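Local coordinates for bacterioferritin (Rhodobacter capsulatus, PDB 1JGC), which probably stores iron, oxidising Fe(2+) with dioxygen at a ferroxidase centre and laying down Fe(3+) mineral inside a hollow shell of 24 subunits with one heme per dimer, at residues K6-L11 against L63-H68; E18-S23 against K73-R78; C89-E94 against F133-I138. All coordinates share one frame; numbering follows the deposited sequence. Where two conformers were deposited one is given.

Contact 1: residues K6-L11 against L63-H68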
loop_
_atom_site.group_PDB
_atom_site.type_symbol
_atom_site.label_atom_id
_atom_site.label_comp_id
_atom_site.label_asym_id
_atom_site.label_seq_id
_atom_site.Cartn_x
_atom_site.Cartn_y
_atom_site.Cartn_z
ATOM N N LYS A 6 7.833 1.531 -62.222
ATOM C CA LYS A 6 6.722 0.587 -62.198
ATOM C C LYS A 6 6.378 0.056 -60.806
ATOM O O LYS A 6 5.256 -0.372 -60.563
ATOM C CB LYS A 6 6.966 -0.581 -63.156
ATOM C CG LYS A 6 5.670 -1.303 -63.471
ATOM C CD LYS A 6 5.810 -2.369 -64.545
ATOM C CE LYS A 6 4.440 -3.011 -64.816
ATOM N NZ LYS A 6 4.472 -4.141 -65.822
ATOM N N VAL A 7 7.340 0.065 -59.893
ATOM C CA VAL A 7 7.063 -0.398 -58.543
ATOM C C VAL A 7 6.127 0.639 -57.932
ATOM O O VAL A 7 5.168 0.310 -57.237
ATOM C CB VAL A 7 8.357 -0.496 -57.697
ATOM C CG1 VAL A 7 8.009 -0.685 -56.226
ATOM C CG2 VAL A 7 9.206 -1.673 -58.180
ATOM N N ILE A 8 6.403 1.902 -58.219
ATOM C CA ILE A 8 5.594 2.989 -57.708
ATOM C C ILE A 8 4.174 2.885 -58.263
ATOM O O ILE A 8 3.201 3.189 -57.576
ATOM C CB ILE A 8 6.238 4.341 -58.076
ATOM C CG1 ILE A 8 7.580 4.462 -57.338
ATOM C CG2 ILE A 8 5.302 5.493 -57.748
ATOM C CD1 ILE A 8 8.312 5.761 -57.549
ATOM N N GLU A 9 4.053 2.444 -59.507
ATOM C CA GLU A 9 2.743 2.293 -60.120
ATOM C C GLU A 9 1.974 1.219 -59.360
ATOM O O GLU A 9 0.801 1.393 -59.022
ATOM C CB GLU A 9 2.891 1.877 -61.580
ATOM C CG GLU A 9 2.511 2.941 -62.583
ATOM C CD GLU A 9 2.936 2.570 -63.999
ATOM O OE1 GLU A 9 2.529 1.486 -64.507
ATOM O OE2 GLU A 9 3.687 3.368 -64.600
ATOM N N PHE A 10 2.645 0.099 -59.102
ATOM C CA PHE A 10 2.029 -1.000 -58.378
ATOM C C PHE A 10 1.606 -0.558 -56.979
ATOM O O PHE A 10 0.500 -0.876 -56.538
ATOM C CB PHE A 10 2.993 -2.183 -58.291
ATOM C CG PHE A 10 2.852 -3.167 -59.425
ATOM C CD1 PHE A 10 1.638 -3.811 -59.655
ATOM C CD2 PHE A 10 3.940 -3.476 -60.244
ATOM C CE1 PHE A 10 1.507 -4.754 -60.684
ATOM C CE2 PHE A 10 3.820 -4.414 -61.271
ATOM C CZ PHE A 10 2.600 -5.055 -61.492
ATOM N N LEU A 11 2.479 0.176 -56.288
ATOM C CA LEU A 11 2.174 0.663 -54.946
ATOM C C LEU A 11 0.925 1.562 -54.962
ATOM O O LEU A 11 0.058 1.449 -54.096
ATOM C CB LEU A 11 3.379 1.422 -54.373
ATOM C CG LEU A 11 4.561 0.530 -53.983
ATOM C CD1 LEU A 11 5.794 1.380 -53.685
ATOM C CD2 LEU A 11 4.169 -0.321 -52.774
ATOM N N LEU A 63 6.445 7.643 -50.903
ATOM C CA LEU A 63 7.178 8.891 -50.736
ATOM C C LEU A 63 8.674 8.631 -50.641
ATOM O O LEU A 63 9.471 9.363 -51.208
ATOM C CB LEU A 63 6.692 9.632 -49.493
ATOM C CG LEU A 63 5.310 10.275 -49.601
ATOM C CD1 LEU A 63 4.931 10.890 -48.265
ATOM C CD2 LEU A 63 5.323 11.329 -50.691
ATOM N N PHE A 64 9.055 7.583 -49.925
ATOM C CA PHE A 64 10.462 7.253 -49.790
ATOM C C PHE A 64 11.088 6.969 -51.155
ATOM O O PHE A 64 12.222 7.364 -51.408
ATOM C CB PHE A 64 10.633 6.035 -48.888
ATOM C CG PHE A 64 12.037 5.526 -48.833
ATOM C CD1 PHE A 64 13.055 6.314 -48.322
ATOM C CD2 PHE A 64 12.347 4.257 -49.311
ATOM C CE1 PHE A 64 14.369 5.842 -48.288
ATOM C CE2 PHE A 64 13.648 3.783 -49.282
ATOM C CZ PHE A 64 14.664 4.578 -48.769
ATOM N N LEU A 65 10.354 6.270 -52.022
ATOM C CA LEU A 65 10.832 5.947 -53.363
ATOM C C LEU A 65 10.681 7.158 -54.263
ATOM O O LEU A 65 10.825 7.060 -55.476
ATOM C CB LEU A 65 10.050 4.774 -53.959
ATOM C CG LEU A 65 10.238 3.411 -53.273
ATOM C CD1 LEU A 65 9.448 2.337 -54.010
ATOM C CD2 LEU A 65 11.722 3.055 -53.233
ATOM N N GLU A 66 10.379 8.296 -53.651
ATOM C CA GLU A 66 10.218 9.560 -54.355
ATOM C C GLU A 66 9.105 9.616 -55.389
ATOM O O GLU A 66 9.188 10.360 -56.365
ATOM C CB GLU A 66 11.551 9.973 -54.976
ATOM C CG GLU A 66 12.581 10.357 -53.915
ATOM C CD GLU A 66 13.987 10.513 -54.453
ATOM O OE1 GLU A 66 14.160 11.148 -55.519
ATOM O OE2 GLU A 66 14.922 10.005 -53.796
ATOM N N GLY A 67 8.054 8.835 -55.161
ATOM C CA GLY A 67 6.916 8.844 -56.061
ATOM C C GLY A 67 5.857 9.745 -55.450
ATOM O O GLY A 67 6.095 10.372 -54.418
ATOM N N HIS A 68 4.690 9.828 -56.072
ATOM C CA HIS A 68 3.623 10.667 -55.535
ATOM C C HIS A 68 2.393 9.826 -55.243
ATOM O O HIS A 68 1.801 9.243 -56.148
ATOM C CB HIS A 68 3.285 11.776 -56.525
ATOM C CG HIS A 68 4.420 12.721 -56.755
ATOM N ND1 HIS A 68 4.746 13.724 -55.861
ATOM C CD2 HIS A 68 5.350 12.775 -57.740
ATOM C CE1 HIS A 68 5.829 14.354 -56.289
ATOM N NE2 HIS A 68 6.215 13.799 -57.426
#
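Ile-8 and Leu-65 bring the first turns of helix 5-34 against the C-terminal end of helix 38-64, with the backbones nearest at Ile-8 and Gly-67, whose CA atoms lie 6.2 Å apart. Ile-8 can be followed outward. From CB the chain forks: CG2 faces the backbone of Gly-67, 4.1 Å from its CA, while CG1 runs along CB of Leu-65, the two side chains sliding past each other in opposite directions. CG1 stands anti to the carbonyl carbon and the chain is extended beyond it (chi2 -178°), which carries CD1 to the turn itself, 3.5 Å from Leu-65 O and 3.7 Å from Gly-67 CA. An alanine in place of Ile-8 would probably open a gap beside Gly-67 and leave Leu-65 O and Gly-67 CA without the methyl that covers them. Leu-65 answers with CD1, which meets Leu-11 CD1 at 3.8 Å and Val-7 CG1 at 4.0 Å, both side chains crossing it at about a right angle. Behind them Ser-116 and Phe-120 of helix 114-144 continue the packing. The turn is a Schellman motif: Glu-66, at positive phi (62°), lets Gly-67 N reach back to Ile-62 O. Glu-66 turns away, its OE2 hydrogen-bonded to Met-1 N. The meeting of the two segments is thus almost wholly aliphatic and rests on shape, while the N-H groups of Glu-66 and Gly-67 are taken up by the helix they end.

Contact 2: residues E18-S23 against K73-R78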
loop_
_atom_site.group_PDB
_atom_site.type_symbol
_atom_site.label_atom_id
_atom_site.label_comp_id
_atom_site.label_asym_id
_atom_site.label_seq_id
_atom_site.Cartn_x
_atom_site.Cartn_y
_atom_site.Cartn_z
ATOM N N GLU A 18 -6.626 -0.488 -51.365
ATOM C CA GLU A 18 -6.826 -0.352 -49.923
ATOM C C GLU A 18 -7.833 0.736 -49.558
ATOM O O GLU A 18 -8.685 0.524 -48.696
ATOM C CB GLU A 18 -5.495 -0.080 -49.217
ATOM C CG GLU A 18 -4.461 -1.200 -49.333
ATOM C CD GLU A 18 -4.950 -2.540 -48.799
ATOM O OE1 GLU A 18 -5.903 -3.105 -49.381
ATOM O OE2 GLU A 18 -4.380 -3.037 -47.802
ATOM N N LEU A 19 -7.740 1.898 -50.201
ATOM C CA LEU A 19 -8.678 2.983 -49.922
ATOM C C LEU A 19 -10.085 2.481 -50.205
ATOM O O LEU A 19 -11.036 2.890 -49.550
ATOM C CB LEU A 19 -8.396 4.198 -50.804
ATOM C CG LEU A 19 -7.085 4.955 -50.598
ATOM C CD1 LEU A 19 -6.968 6.065 -51.637
ATOM C CD2 LEU A 19 -7.042 5.533 -49.199
ATOM N N THR A 20 -10.212 1.589 -51.185
ATOM C CA THR A 20 -11.509 1.041 -51.551
ATOM C C THR A 20 -11.997 0.137 -50.426
ATOM O O THR A 20 -13.140 0.249 -49.975
ATOM C CB THR A 20 -11.434 0.223 -52.872
ATOM O OG1 THR A 20 -10.927 1.052 -53.923
ATOM C CG2 THR A 20 -12.804 -0.276 -53.272
ATOM N N ALA A 21 -11.126 -0.756 -49.969
ATOM C CA ALA A 21 -11.472 -1.666 -48.884
ATOM C C ALA A 21 -11.867 -0.887 -47.617
ATOM O O ALA A 21 -12.841 -1.225 -46.948
ATOM C CB ALA A 21 -10.298 -2.597 -48.585
ATOM N N ILE A 22 -11.115 0.156 -47.291
ATOM C CA ILE A 22 -11.422 0.948 -46.112
ATOM C C ILE A 22 -12.867 1.422 -46.136
ATOM O O ILE A 22 -13.610 1.219 -45.182
ATOM C CB ILE A 22 -10.504 2.184 -46.011
ATOM C CG1 ILE A 22 -9.066 1.743 -45.760
ATOM C CG2 ILE A 22 -10.986 3.104 -44.903
ATOM C CD1 ILE A 22 -8.084 2.877 -45.797
ATOM N N SER A 23 -13.273 2.055 -47.229
ATOM C CA SER A 23 -14.629 2.557 -47.320
ATOM C C SER A 23 -15.671 1.457 -47.391
ATOM O O SER A 23 -16.766 1.606 -46.845
ATOM C CB SER A 23 -14.768 3.477 -48.523
ATOM O OG SER A 23 -13.990 4.640 -48.333
ATOM N N LYS A 73 -8.847 8.549 -56.229
ATOM C CA LYS A 73 -9.934 7.669 -56.640
ATOM C C LYS A 73 -9.936 6.310 -55.970
ATOM O O LYS A 73 -8.919 5.871 -55.438
ATOM C CB LYS A 73 -9.875 7.470 -58.154
ATOM C CG LYS A 73 -9.845 8.776 -58.925
ATOM C CD LYS A 73 -10.012 8.560 -60.412
ATOM C CE LYS A 73 -10.056 9.893 -61.139
ATOM N NZ LYS A 73 -10.284 9.709 -62.612
ATOM N N LEU A 74 -11.091 5.647 -55.998
ATOM C CA LEU A 74 -11.215 4.306 -55.431
ATOM C C LEU A 74 -11.692 3.386 -56.542
ATOM O O LEU A 74 -12.273 3.839 -57.516
ATOM C CB LEU A 74 -12.256 4.250 -54.311
ATOM C CG LEU A 74 -12.285 5.216 -53.125
ATOM C CD1 LEU A 74 -13.211 4.632 -52.066
ATOM C CD2 LEU A 74 -10.907 5.425 -52.547
ATOM N N ASP A 75 -11.425 2.096 -56.406
ATOM C CA ASP A 75 -11.912 1.137 -57.381
ATOM C C ASP A 75 -13.408 0.989 -57.061
ATOM O O ASP A 75 -13.891 1.540 -56.063
ATOM C CB ASP A 75 -11.172 -0.190 -57.236
ATOM C CG ASP A 75 -9.709 -0.077 -57.646
ATOM O OD1 ASP A 75 -9.434 0.619 -58.650
ATOM O OD2 ASP A 75 -8.837 -0.684 -56.986
ATOM N N PRO A 76 -14.168 0.271 -57.902
ATOM C CA PRO A 76 -15.600 0.124 -57.621
ATOM C C PRO A 76 -15.913 -0.511 -56.269
ATOM O O PRO A 76 -15.348 -1.542 -55.916
ATOM C CB PRO A 76 -16.088 -0.725 -58.786
ATOM C CG PRO A 76 -15.186 -0.270 -59.907
ATOM C CD PRO A 76 -13.837 -0.266 -59.230
ATOM N N LEU A 77 -16.805 0.122 -55.514
ATOM C CA LEU A 77 -17.210 -0.379 -54.207
ATOM C C LEU A 77 -18.227 -1.509 -54.361
ATOM O O LEU A 77 -18.967 -1.553 -55.338
ATOM C CB LEU A 77 -17.847 0.746 -53.395
ATOM C CG LEU A 77 -16.934 1.830 -52.834
ATOM C CD1 LEU A 77 -17.751 3.032 -52.370
ATOM C CD2 LEU A 77 -16.123 1.235 -51.690
ATOM N N ARG A 78 -18.265 -2.417 -53.396
ATOM C CA ARG A 78 -19.223 -3.520 -53.425
ATOM C C ARG A 78 -19.994 -3.518 -52.111
ATOM O O ARG A 78 -19.553 -4.116 -51.131
ATOM C CB ARG A 78 -18.497 -4.851 -53.583
ATOM C CG ARG A 78 -17.881 -5.070 -54.934
ATOM C CD ARG A 78 -16.812 -6.113 -54.830
ATOM N NE ARG A 78 -16.547 -6.768 -56.101
ATOM C CZ ARG A 78 -15.326 -7.006 -56.558
ATOM N NH1 ARG A 78 -14.268 -6.631 -55.842
ATOM N NH2 ARG A 78 -15.162 -7.621 -57.722
#
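Thr-20 and Leu-74 mark the nearest backbone approach, CA to CA 5.1 Å, where segment 73-78 passes in an extended course over one face of helix 5-34 at residues 18-23. Thr-20 carries the polar part. Its OG1 sits anti to its own carbonyl carbon (chi1 -57°) and accepts a bond from Asp-75 N, 2.7 Å long and moderately bent at 146°; the same hydroxyl is hydrogen-bonded to Arg-16 O one turn back, so the oxygen is gripped from the helix as well as from the loop. CG2, the other branch, points along the loop and lies 3.5 Å from Asp-75 O. These residues belong to the long loop of the ferritin-type four-helix bundle, which runs the length of the bundle to join helix 38-64 to helix 83-111. Leu-74 comes down beside Thr-20 and lays its fork across the helix: CD2 meets CB of Leu-19, the two leucines crossing at about a right angle, and CD1 lies 3.8 Å from both Leu-19 O and Ser-23 OG. Further on, Leu-77 bends its end inward, bringing CD2 to 3.6 Å from Thr-20 O and 4.1 Å from Ser-23 CB. Leu-71 of a neighbouring subunit packs on Leu-74, Leu-77 and Ser-23, and Gln-72 of that subunit is hydrogen-bonded to Asp-75 O and Leu-77 N. The side chain of Leu-19 also touches the heme, and lies about 7 Å from that of Met-52, an axial ligand of the heme iron.

Contact 3: residues C89-E94 against F133-I138; sequences CDLAGE and FLETQI
Asp-90, Leu-91 and Glu-94 face Leu-134 and Ile-138 across two antiparallel helices of the ferritin-type four-helix bundle; the axes of segments 89-94 and 133-138 come within 10.2 Å, at 150° between their directions. Asp-90 meets Leu-134 CD1 with its carbonyl carbon and its CB, the latter at 3.9 Å; its carboxylate points elsewhere, OD1 accepting a hydrogen bond from Gln-24 NE2 on helix 5-34. Leu-91 comes next and has the broadest share of this segment. Leu-134 CD1 presses against its backbone, 3.6 Å from Leu-91 N, while the Leu-91 side chain passes to one side: with CG anti to the backbone N (chi1 178°), CD2 reaches Ile-138 CD1 at 3.7 Å. CD1 of the same fork comes only loosely near CG of Glu-135, whose OE1 is hydrogen-bonded to Met-1 N of a neighbouring subunit. One turn after Leu-91, Glu-94 is a residue of the binding site for one iron of the ferroxidase centre, metal-free in this structure. Its OE2 makes a weak hydrogen bond to His-130 ND1, which belongs to the same iron site. The chain bends at chi2 (-78°), and its aliphatic part crosses Leu-134 at about a right angle, CG lying 3.9 Å from Leu-134 CD1.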
loop_
_atom_site.group_PDB
_atom_site.type_symbol
_atom_site.label_atom_id
_atom_site.label_comp_id
_atom_site.label_asym_id
_atom_site.label_seq_id
_atom_site.Cartn_x
_atom_site.Cartn_y
_atom_site.Cartn_z
ATOM N N CYS A 89 -19.370 -9.629 -50.720
ATOM C CA CYS A 89 -18.702 -8.487 -51.305
ATOM C C CYS A 89 -17.298 -8.295 -50.742
ATOM O O CYS A 89 -16.366 -7.996 -51.496
ATOM C CB CYS A 89 -19.528 -7.225 -51.099
ATOM S SG CYS A 89 -21.027 -7.212 -52.094
ATOM N N ASP A 90 -17.128 -8.472 -49.433
ATOM C CA ASP A 90 -15.798 -8.307 -48.855
ATOM C C ASP A 90 -14.864 -9.391 -49.387
ATOM O O ASP A 90 -13.701 -9.122 -49.723
ATOM C CB ASP A 90 -15.849 -8.341 -47.321
ATOM C CG ASP A 90 -16.566 -7.126 -46.732
ATOM O OD1 ASP A 90 -16.413 -6.013 -47.284
ATOM O OD2 ASP A 90 -17.272 -7.277 -45.712
ATOM N N LEU A 91 -15.372 -10.614 -49.485
ATOM C CA LEU A 91 -14.561 -11.708 -49.992
ATOM C C LEU A 91 -14.172 -11.433 -51.443
ATOM O O LEU A 91 -13.044 -11.708 -51.852
ATOM C CB LEU A 91 -15.325 -13.026 -49.894
ATOM C CG LEU A 91 -14.607 -14.259 -50.447
ATOM C CD1 LEU A 91 -13.308 -14.482 -49.695
ATOM C CD2 LEU A 91 -15.521 -15.473 -50.340
ATOM N N ALA A 92 -15.105 -10.881 -52.216
ATOM C CA ALA A 92 -14.834 -10.572 -53.617
ATOM C C ALA A 92 -13.699 -9.550 -53.713
ATOM O O ALA A 92 -12.811 -9.663 -54.566
ATOM C CB ALA A 92 -16.092 -10.030 -54.297
ATOM N N GLY A 93 -13.731 -8.555 -52.832
ATOM C CA GLY A 93 -12.692 -7.544 -52.828
ATOM C C GLY A 93 -11.330 -8.097 -52.424
ATOM O O GLY A 93 -10.294 -7.617 -52.897
ATOM N N GLU A 94 -11.313 -9.107 -51.558
ATOM C CA GLU A 94 -10.051 -9.683 -51.116
ATOM C C GLU A 94 -9.367 -10.400 -52.256
ATOM O O GLU A 94 -8.153 -10.270 -52.442
ATOM C CB GLU A 94 -10.282 -10.673 -49.979
ATOM C CG GLU A 94 -10.917 -10.053 -48.759
ATOM C CD GLU A 94 -9.930 -9.275 -47.930
ATOM O OE1 GLU A 94 -8.839 -8.923 -48.449
ATOM O OE2 GLU A 94 -10.254 -9.012 -46.748
ATOM N N PHE A 133 -10.791 -16.094 -42.636
ATOM C CA PHE A 133 -11.855 -15.704 -41.726
ATOM C C PHE A 133 -13.222 -15.622 -42.421
ATOM O O PHE A 133 -14.196 -16.225 -41.962
ATOM C CB PHE A 133 -11.504 -14.361 -41.085
ATOM C CG PHE A 133 -12.614 -13.777 -40.281
ATOM C CD1 PHE A 133 -12.889 -14.253 -39.004
ATOM C CD2 PHE A 133 -13.420 -12.769 -40.820
ATOM C CE1 PHE A 133 -13.952 -13.739 -38.268
ATOM C CE2 PHE A 133 -14.492 -12.241 -40.094
ATOM C CZ PHE A 133 -14.761 -12.727 -38.811
ATOM N N LEU A 134 -13.290 -14.874 -43.523
ATOM C CA LEU A 134 -14.535 -14.716 -44.270
ATOM C C LEU A 134 -15.078 -16.056 -44.762
ATOM O O LEU A 134 -16.282 -16.290 -44.715
ATOM C CB LEU A 134 -14.327 -13.777 -45.457
ATOM C CG LEU A 134 -14.067 -12.297 -45.152
ATOM C CD1 LEU A 134 -13.746 -11.543 -46.445
ATOM C CD2 LEU A 134 -15.290 -11.697 -44.481
ATOM N N GLU A 135 -14.200 -16.938 -45.235
ATOM C CA GLU A 135 -14.656 -18.238 -45.714
ATOM C C GLU A 135 -15.257 -19.036 -44.566
ATOM O O GLU A 135 -16.268 -19.714 -44.733
ATOM C CB GLU A 135 -13.506 -19.023 -46.357
ATOM C CG GLU A 135 -12.974 -18.385 -47.631
ATOM C CD GLU A 135 -11.894 -19.217 -48.292
ATOM O OE1 GLU A 135 -11.073 -19.813 -47.556
ATOM O OE2 GLU A 135 -11.853 -19.265 -49.546
ATOM N N THR A 136 -14.639 -18.947 -43.396
ATOM C CA THR A 136 -15.150 -19.651 -42.238
ATOM C C THR A 136 -16.503 -19.055 -41.837
ATOM O O THR A 136 -17.422 -19.783 -41.468
ATOM C CB THR A 136 -14.149 -19.571 -41.072
ATOM O OG1 THR A 136 -13.026 -20.412 -41.373
ATOM C CG2 THR A 136 -14.790 -20.013 -39.756
ATOM N N GLN A 137 -16.635 -17.738 -41.936
ATOM C CA GLN A 137 -17.886 -17.096 -41.574
ATOM C C GLN A 137 -19.002 -17.408 -42.557
ATOM O O GLN A 137 -20.154 -17.583 -42.163
ATOM C CB GLN A 137 -17.695 -15.584 -41.451
ATOM C CG GLN A 137 -16.985 -15.185 -40.177
ATOM C CD GLN A 137 -17.628 -15.807 -38.956
ATOM O OE1 GLN A 137 -18.830 -15.649 -38.734
ATOM N NE2 GLN A 137 -16.837 -16.517 -38.158
ATOM N N ILE A 138 -18.665 -17.480 -43.839
ATOM C CA ILE A 138 -19.661 -17.780 -44.858
ATOM C C ILE A 138 -20.120 -19.219 -44.670
ATOM O O ILE A 138 -21.304 -19.532 -44.792
ATOM C CB ILE A 138 -19.073 -17.580 -46.271
ATOM C CG1 ILE A 138 -18.920 -16.082 -46.538
ATOM C CG2 ILE A 138 -19.959 -18.246 -47.318
ATOM C CD1 ILE A 138 -18.050 -15.757 -47.721
#

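Contacts 1 and 2 share helix 5-34, and contact 3 joins helices 83-111 and 114-144. Contact 1 lies at one end of the bundle, about 20 Å from the chain's centre, yet is largely buried and held by aliphatic packing. Contacts 2 and 3 sit closer to that centre, at about 9 and 10 Å, and are partly buried. Contact 2 lies beside the heme and a neighbouring subunit and adds a hydrogen bond across its segments; contact 3 packs leucine and isoleucine together with the aliphatic part of a ferroxidase-site glutamate. Contacts 2 and 3 touch through Arg-78, which packs on Cys-89, Ala-92 and Gly-93, while contact 1 touches neither.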